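Local coordinates for protein fatty acid CoA ligase (Marinactinospora thermotolerans, PDB 6SQ8) that belongs to the ANL superfamily of AMP-binding enzymes and binds adenosine monophosphate next to 1-ethanoyl-9H-pyrido[3,4-b]indole-3-carboxylic acid, at residues A[181-189]-A[294-304]; A[152-160]-A[170-178]. All coordinates share one frame; numbering follows the deposited sequence.

How the contacts relate
The two contacts show how one helix can serve a fold twice: contact 2 uses the start of helix 175-189 and contact 1 its end. Both are buried, though contact 1 lies nearer the middle of the chain, with its centre about 10 Å from the chain's centre against about 16 Å for contact 2. Their chemistry differs with the elements they join. Contact 2 is a beta hairpin joined by backbone hydrogen bonds, whereas contact 1 sets a helix against a ligand-binding strand through sulfur, methyl and aromatic groups. Their centres are about 16 Å apart, yet they meet where Gln300 of contact 1 packs against Phe160, Val171 and His173 of contact 2.

Contact 1: residues A[181-189]-A[294-304]; sequences CVDAAVSMY and MQNYGTQEAAF. With EQ2 (1-ethanoyl-9~{H}-pyrido[3,4-b]indole-3-carboxylic acid), chain F; AMP (adenosine monophosphate), chain G.
Helix 181-189 runs nearly antiparallel to strand 294-299, at 154° with 11.0 Å between their axes, Met188 lying nearest Met294, while Cys181 lies nearest Phe304, where the chain returns. Phe304 is the main bearing surface. Met188 stands over the centre of one face of its ring, CE 3.6 Å from the centroid in a CH-pi contact; the bend at chi3 (-77°) turns this methyl onto the ring. EQ2 takes the opposite face, its C12 4.0 Å above the plane. Ala184 CB and Cys181 CB approach the CD2–CE2 side, and Cys181 SG also meets Ala303 CB at 4.1 Å. Farther along, Met294 SD sits at the edge of the Tyr189 ring, 4.0 Å from CD1, and 3.9 Å from Met188 CB. The polar work falls to the other side of the strand and the turn after it: Gln295 OE1 accepts from AMP N6, and Gln300 N gives a hydrogen bond to AMP O1P at 2.8 Å. Within that turn Thr299 OG1 accepts from Ala302 N, an ST motif. The helix thus supplies a largely apolar backing that probably helps hold Phe304 against EQ2, while residues of the strand and turn meet both ligands.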
# COMPACT_ATOMS: atom_id res chain seq x y z
N CYS A 181 -10.39 -10.04 -0.97
CA CYS A 181 -10.06 -8.68 -0.55
C CYS A 181 -11.32 -7.83 -0.43
O CYS A 181 -11.38 -6.95 0.41
CB CYS A 181 -9.07 -8.01 -1.50
SG CYS A 181 -7.41 -8.72 -1.38
N VAL A 182 -12.32 -8.08 -1.26
CA VAL A 182 -13.57 -7.33 -1.15
C VAL A 182 -14.22 -7.64 0.20
O VAL A 182 -14.70 -6.75 0.91
CB VAL A 182 -14.52 -7.58 -2.33
CG1 VAL A 182 -15.81 -6.78 -2.21
CG2 VAL A 182 -13.85 -7.28 -3.67
N ASP A 183 -14.21 -8.92 0.57
CA ASP A 183 -14.85 -9.39 1.82
C ASP A 183 -14.10 -8.81 3.03
O ASP A 183 -14.72 -8.37 4.01
CB ASP A 183 -14.95 -10.91 1.84
CG ASP A 183 -15.82 -11.48 0.73
OD1 ASP A 183 -17.00 -11.08 0.65
OD2 ASP A 183 -15.31 -12.33 -0.05
N ALA A 184 -12.77 -8.81 2.95
CA ALA A 184 -11.91 -8.18 3.93
C ALA A 184 -12.23 -6.69 4.04
O ALA A 184 -12.49 -6.19 5.15
CB ALA A 184 -10.47 -8.40 3.56
N ALA A 185 -12.27 -6.00 2.90
CA ALA A 185 -12.59 -4.56 2.87
C ALA A 185 -13.91 -4.30 3.59
O ALA A 185 -14.01 -3.37 4.37
CB ALA A 185 -12.62 -4.04 1.45
N VAL A 186 -14.93 -5.12 3.33
CA VAL A 186 -16.26 -4.95 3.95
C VAL A 186 -16.12 -5.14 5.46
O VAL A 186 -16.74 -4.45 6.24
CB VAL A 186 -17.31 -5.93 3.37
CG1 VAL A 186 -18.61 -5.93 4.17
CG2 VAL A 186 -17.60 -5.63 1.91
N SER A 187 -15.33 -6.12 5.85
CA SER A 187 -15.20 -6.47 7.24
C SER A 187 -14.50 -5.33 8.00
O SER A 187 -14.87 -5.04 9.11
CB SER A 187 -14.59 -7.83 7.39
OG SER A 187 -13.26 -7.82 7.86
N MET A 188 -13.57 -4.63 7.35
CA MET A 188 -12.84 -3.49 7.94
C MET A 188 -13.68 -2.21 7.89
O MET A 188 -13.67 -1.47 8.85
CB MET A 188 -11.55 -3.20 7.16
CG MET A 188 -10.54 -4.26 7.22
SD MET A 188 -8.96 -3.75 6.50
CE MET A 188 -9.28 -3.87 4.76
N TYR A 189 -14.31 -1.93 6.75
CA TYR A 189 -14.75 -0.57 6.37
C TYR A 189 -16.25 -0.34 6.60
O TYR A 189 -16.72 0.79 6.50
CB TYR A 189 -14.39 -0.27 4.92
CG TYR A 189 -12.93 -0.36 4.57
CD1 TYR A 189 -11.93 -0.22 5.52
CD2 TYR A 189 -12.53 -0.57 3.26
CE1 TYR A 189 -10.59 -0.33 5.19
CE2 TYR A 189 -11.20 -0.67 2.92
CZ TYR A 189 -10.22 -0.55 3.88
OH TYR A 189 -8.91 -0.65 3.52
N MET A 294 -8.61 4.34 11.33
CA MET A 294 -8.33 2.94 11.17
C MET A 294 -6.99 2.76 10.45
O MET A 294 -6.76 3.33 9.37
CB MET A 294 -9.43 2.26 10.35
CG MET A 294 -9.08 0.83 9.96
SD MET A 294 -10.47 -0.09 9.28
CE MET A 294 -11.29 -0.63 10.78
N GLN A 295 -6.13 1.90 11.02
CA GLN A 295 -4.89 1.52 10.40
C GLN A 295 -5.11 0.19 9.66
O GLN A 295 -5.93 -0.63 10.08
CB GLN A 295 -3.79 1.44 11.45
CG GLN A 295 -2.38 1.59 10.88
CD GLN A 295 -1.32 1.29 11.89
OE1 GLN A 295 -0.72 0.23 11.84
NE2 GLN A 295 -1.11 2.20 12.85
N ASN A 296 -4.39 0.01 8.55
CA ASN A 296 -4.35 -1.20 7.75
C ASN A 296 -2.89 -1.63 7.65
O ASN A 296 -2.00 -0.81 7.45
CB ASN A 296 -4.93 -0.98 6.35
CG ASN A 296 -6.44 -1.09 6.26
OD1 ASN A 296 -7.15 -1.16 7.28
ND2 ASN A 296 -6.96 -1.08 5.04
N TYR A 297 -2.65 -2.94 7.78
CA TYR A 297 -1.36 -3.55 7.55
C TYR A 297 -1.53 -4.64 6.48
O TYR A 297 -2.41 -5.49 6.58
CB TYR A 297 -0.80 -4.11 8.86
CG TYR A 297 0.28 -5.16 8.75
CD1 TYR A 297 1.43 -4.93 8.00
CD2 TYR A 297 0.18 -6.37 9.43
CE1 TYR A 297 2.45 -5.88 7.93
CE2 TYR A 297 1.19 -7.32 9.37
CZ TYR A 297 2.32 -7.07 8.62
OH TYR A 297 3.31 -8.01 8.57
N GLY A 298 -0.68 -4.58 5.47
CA GLY A 298 -0.54 -5.61 4.47
C GLY A 298 0.84 -5.58 3.86
O GLY A 298 1.67 -4.75 4.24
N THR A 299 1.09 -6.52 2.95
CA THR A 299 2.30 -6.55 2.13
C THR A 299 1.87 -6.85 0.70
O THR A 299 0.73 -7.21 0.46
CB THR A 299 3.32 -7.57 2.66
OG1 THR A 299 3.00 -8.87 2.18
CG2 THR A 299 3.39 -7.58 4.18
N GLN A 300 2.79 -6.67 -0.24
CA GLN A 300 2.53 -6.94 -1.66
C GLN A 300 2.21 -8.42 -1.81
O GLN A 300 1.28 -8.77 -2.53
CB GLN A 300 3.73 -6.54 -2.52
CG GLN A 300 3.79 -5.05 -2.81
CD GLN A 300 3.18 -4.68 -4.14
OE1 GLN A 300 2.02 -5.00 -4.48
NE2 GLN A 300 3.99 -3.97 -4.91
N GLU A 301 2.94 -9.27 -1.08
CA GLU A 301 2.77 -10.70 -1.15
C GLU A 301 1.49 -11.13 -0.40
O GLU A 301 0.79 -12.02 -0.84
CB GLU A 301 4.00 -11.40 -0.59
CG GLU A 301 5.26 -11.21 -1.42
CD GLU A 301 6.09 -9.99 -1.05
OE1 GLU A 301 5.52 -9.04 -0.48
OE2 GLU A 301 7.30 -9.98 -1.33
N ALA A 302 1.16 -10.48 0.72
CA ALA A 302 0.12 -10.97 1.61
C ALA A 302 -1.25 -10.37 1.31
O ALA A 302 -2.26 -10.90 1.78
CB ALA A 302 0.51 -10.65 3.04
N ALA A 303 -1.28 -9.24 0.60
CA ALA A 303 -2.41 -8.33 0.63
C ALA A 303 -2.76 -7.96 2.09
O ALA A 303 -1.86 -7.87 2.93
CB ALA A 303 -3.57 -8.97 -0.10
N PHE A 304 -4.06 -7.75 2.39
CA PHE A 304 -4.52 -7.32 3.70
C PHE A 304 -4.21 -8.37 4.77
O PHE A 304 -4.48 -9.56 4.57
CB PHE A 304 -6.03 -7.11 3.66
CG PHE A 304 -6.51 -5.94 2.84
CD1 PHE A 304 -6.06 -4.66 3.09
CD2 PHE A 304 -7.45 -6.12 1.84
CE1 PHE A 304 -6.50 -3.58 2.35
CE2 PHE A 304 -7.90 -5.04 1.10
CZ PHE A 304 -7.43 -3.77 1.36
C1 EQ2 F . -3.60 -2.70 3.57
C2 EQ2 F . -2.25 -2.14 3.27
O1 EQ2 F . -1.86 -1.17 3.90
C3 EQ2 F . -1.41 -2.73 2.17
N1 EQ2 F . -0.11 -2.43 2.18
C4 EQ2 F . 0.70 -2.91 1.22
C5 EQ2 F . 2.15 -2.49 1.26
O2 EQ2 F . 2.54 -1.79 2.22
O3 EQ2 F . 2.85 -2.86 0.30
C6 EQ2 F . 0.24 -3.71 0.19
C7 EQ2 F . -1.11 -4.04 0.15
C8 EQ2 F . -1.93 -4.84 -0.72
C9 EQ2 F . -1.70 -5.59 -1.88
C10 EQ2 F . -2.75 -6.25 -2.47
C11 EQ2 F . -4.03 -6.18 -1.93
C12 EQ2 F . -4.29 -5.47 -0.78
C13 EQ2 F . -3.23 -4.80 -0.19
N2 EQ2 F . -3.22 -4.01 0.95
C14 EQ2 F . -1.95 -3.55 1.16
P AMP G . 6.00 -4.06 0.59
O1P AMP G . 4.67 -4.56 0.11
O2P AMP G . 7.09 -5.14 0.70
O3P AMP G . 6.41 -2.82 -0.17
O5' AMP G . 5.67 -3.54 2.12
C5' AMP G . 5.41 -4.37 3.27
C4' AMP G . 6.05 -3.83 4.54
O4' AMP G . 5.64 -2.50 4.85
C3' AMP G . 5.65 -4.62 5.75
O3' AMP G . 6.64 -5.61 5.88
C2' AMP G . 5.61 -3.65 6.93
O2' AMP G . 6.78 -3.57 7.77
C1' AMP G . 5.38 -2.32 6.25
N9 AMP G . 3.98 -1.89 6.51
C8 AMP G . 2.93 -1.88 5.64
N7 AMP G . 1.81 -1.42 6.26
C5 AMP G . 2.14 -1.14 7.54
C6 AMP G . 1.44 -0.63 8.75
N6 AMP G . 0.14 -0.30 8.71
N1 AMP G . 2.16 -0.49 9.87
C2 AMP G . 3.49 -0.82 9.92
N3 AMP G . 4.20 -1.29 8.87
C4 AMP G . 3.58 -1.46 7.69

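Contact 2: residues A[152-160]-A[170-178]; sequences PEGIAVVAF and GVAHSSTAM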
# COMPACT_ATOMS: atom_id res chain seq x y z
N PRO A 152 -5.96 -18.46 -18.20
CA PRO A 152 -5.60 -19.86 -18.01
C PRO A 152 -5.14 -20.21 -16.58
O PRO A 152 -5.41 -21.32 -16.13
CB PRO A 152 -4.41 -20.08 -18.96
CG PRO A 152 -4.57 -19.02 -20.03
CD PRO A 152 -5.31 -17.87 -19.39
N GLU A 153 -4.45 -19.28 -15.90
CA GLU A 153 -3.90 -19.56 -14.56
C GLU A 153 -4.56 -18.68 -13.49
O GLU A 153 -4.07 -18.62 -12.38
CB GLU A 153 -2.36 -19.50 -14.55
CG GLU A 153 -1.73 -18.59 -15.58
CD GLU A 153 -0.54 -19.20 -16.29
OE1 GLU A 153 -0.79 -19.86 -17.29
OE2 GLU A 153 0.63 -19.01 -15.84
N GLY A 154 -5.68 -18.05 -13.82
CA GLY A 154 -6.57 -17.39 -12.84
C GLY A 154 -5.99 -16.12 -12.21
O GLY A 154 -6.42 -15.70 -11.13
N ILE A 155 -5.04 -15.47 -12.89
CA ILE A 155 -4.34 -14.30 -12.38
C ILE A 155 -5.09 -13.02 -12.78
O ILE A 155 -5.49 -12.86 -13.95
CB ILE A 155 -2.88 -14.30 -12.86
CG1 ILE A 155 -2.18 -15.61 -12.48
CG2 ILE A 155 -2.12 -13.08 -12.34
CD1 ILE A 155 -2.28 -15.96 -11.02
N ALA A 156 -5.29 -12.15 -11.79
CA ALA A 156 -6.00 -10.89 -11.96
C ALA A 156 -5.01 -9.73 -12.08
O ALA A 156 -5.24 -8.79 -12.84
CB ALA A 156 -6.94 -10.67 -10.80
N VAL A 157 -3.92 -9.80 -11.30
CA VAL A 157 -2.96 -8.72 -11.16
C VAL A 157 -1.55 -9.30 -11.03
O VAL A 157 -1.36 -10.31 -10.35
CB VAL A 157 -3.25 -7.84 -9.92
CG1 VAL A 157 -2.17 -6.79 -9.72
CG2 VAL A 157 -4.63 -7.20 -9.98
N VAL A 158 -0.59 -8.63 -11.68
CA VAL A 158 0.81 -8.77 -11.34
C VAL A 158 1.35 -7.38 -11.03
O VAL A 158 1.19 -6.46 -11.81
CB VAL A 158 1.63 -9.47 -12.43
CG1 VAL A 158 3.09 -9.64 -12.01
CG2 VAL A 158 1.03 -10.82 -12.80
N ALA A 159 1.97 -7.25 -9.86
CA ALA A 159 2.45 -6.01 -9.30
C ALA A 159 3.89 -6.23 -8.84
O ALA A 159 4.16 -7.22 -8.17
CB ALA A 159 1.55 -5.61 -8.16
N PHE A 160 4.79 -5.31 -9.22
CA PHE A 160 6.21 -5.53 -9.02
C PHE A 160 6.70 -4.86 -7.72
O PHE A 160 6.35 -3.77 -7.40
CB PHE A 160 6.99 -5.09 -10.26
CG PHE A 160 6.88 -6.10 -11.38
CD1 PHE A 160 5.81 -6.05 -12.25
CD2 PHE A 160 7.82 -7.11 -11.53
CE1 PHE A 160 5.69 -6.98 -13.27
CE2 PHE A 160 7.69 -8.04 -12.56
CZ PHE A 160 6.62 -7.98 -13.42
N GLY A 170 7.68 -10.08 -9.60
CA GLY A 170 6.28 -9.81 -9.92
C GLY A 170 5.34 -10.63 -9.06
O GLY A 170 5.25 -11.83 -9.23
N VAL A 171 4.63 -9.97 -8.15
CA VAL A 171 3.66 -10.64 -7.29
C VAL A 171 2.40 -10.91 -8.11
O VAL A 171 1.75 -9.98 -8.54
CB VAL A 171 3.32 -9.79 -6.05
CG1 VAL A 171 2.08 -10.31 -5.35
CG2 VAL A 171 4.49 -9.68 -5.09
N ALA A 172 2.05 -12.19 -8.26
CA ALA A 172 0.84 -12.61 -8.96
C ALA A 172 -0.28 -12.89 -7.97
O ALA A 172 -0.12 -13.75 -7.10
CB ALA A 172 1.13 -13.84 -9.78
N HIS A 173 -1.39 -12.17 -8.12
CA HIS A 173 -2.57 -12.35 -7.28
C HIS A 173 -3.71 -12.97 -8.11
O HIS A 173 -4.04 -12.50 -9.21
CB HIS A 173 -3.00 -11.02 -6.66
CG HIS A 173 -2.43 -10.80 -5.30
ND1 HIS A 173 -1.42 -9.88 -5.05
CD2 HIS A 173 -2.69 -11.43 -4.13
CE1 HIS A 173 -1.10 -9.94 -3.77
NE2 HIS A 173 -1.86 -10.89 -3.18
N SER A 174 -4.34 -13.99 -7.53
CA SER A 174 -5.40 -14.71 -8.18
C SER A 174 -6.67 -13.86 -8.18
O SER A 174 -6.84 -12.96 -7.36
CB SER A 174 -5.63 -16.04 -7.51
OG SER A 174 -6.50 -15.91 -6.38
N SER A 175 -7.58 -14.19 -9.10
CA SER A 175 -8.90 -13.60 -9.11
C SER A 175 -9.64 -13.94 -7.81
O SER A 175 -10.46 -13.15 -7.35
CB SER A 175 -9.69 -14.03 -10.32
OG SER A 175 -9.12 -13.50 -11.51
N THR A 176 -9.35 -15.12 -7.24
CA THR A 176 -9.98 -15.55 -5.99
C THR A 176 -9.51 -14.66 -4.84
O THR A 176 -10.31 -14.26 -4.00
CB THR A 176 -9.63 -16.99 -5.61
OG1 THR A 176 -9.92 -17.82 -6.73
CG2 THR A 176 -10.40 -17.47 -4.40
N ALA A 177 -8.21 -14.42 -4.80
CA ALA A 177 -7.58 -13.61 -3.77
C ALA A 177 -8.17 -12.19 -3.79
O ALA A 177 -8.47 -11.65 -2.74
CB ALA A 177 -6.08 -13.63 -3.97
N MET A 178 -8.35 -11.61 -4.98
CA MET A 178 -8.87 -10.24 -5.11
C MET A 178 -10.34 -10.20 -4.69
O MET A 178 -10.79 -9.18 -4.15
CB MET A 178 -8.75 -9.70 -6.54
CG MET A 178 -7.32 -9.36 -6.94
SD MET A 178 -6.37 -8.55 -5.60
CE MET A 178 -5.52 -7.30 -6.56
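Val157 and Met178 form the apolar centre where this beta hairpin meets the helix after it, CG2 of the valine lying 3.5 Å from CE of the methionine. Met178 belongs to that helix; bends at chi2 (-40°) and chi3 fold its chain back across the valine at about a right angle, and its CG meets Ala156 CB on the way. Val158 and Ala172 pack on the other face of the sheet, CG2 to CB 4.3 Å, and Ile155 CD1 reaches the same alanine. Toward the hairpin's connection Phe160 lays its ring over Gly170, whose CA sits 3.7 Å from the centroid, displaced toward the rim. The connection, partly unmodelled, corresponds to the glycine-, serine- and threonine-rich phosphate-binding loop of the AMP-binding family, so the paired strands carry both ends of the loop.

The backbones are bonded around this centre. Val171 and Ala159 exchange two hydrogen bonds, with the donors tilted from the carbonyl planes, while His173 N meets Val157 O almost straight, at 173°. Beyond that pair the register slips by one: Ala156 N and, weakly, Val157 N both give to His173 O, which makes a classic beta bulge. Strand 359-360 borders the far side of 170-174, through backbone hydrogen bonds of Ala172 with Ser358 and Gly359.

At the polar edge the hairpin passes into the helix. Ser175 N binds Gly154 O at 2.8 Å, tying the first helical residue to the turn ahead of the first strand. Ser174 is the N-cap: chi1 of 84° sets its hydroxyl over the opening turn, where OG accepts from Ala177 N at 2.8 Å.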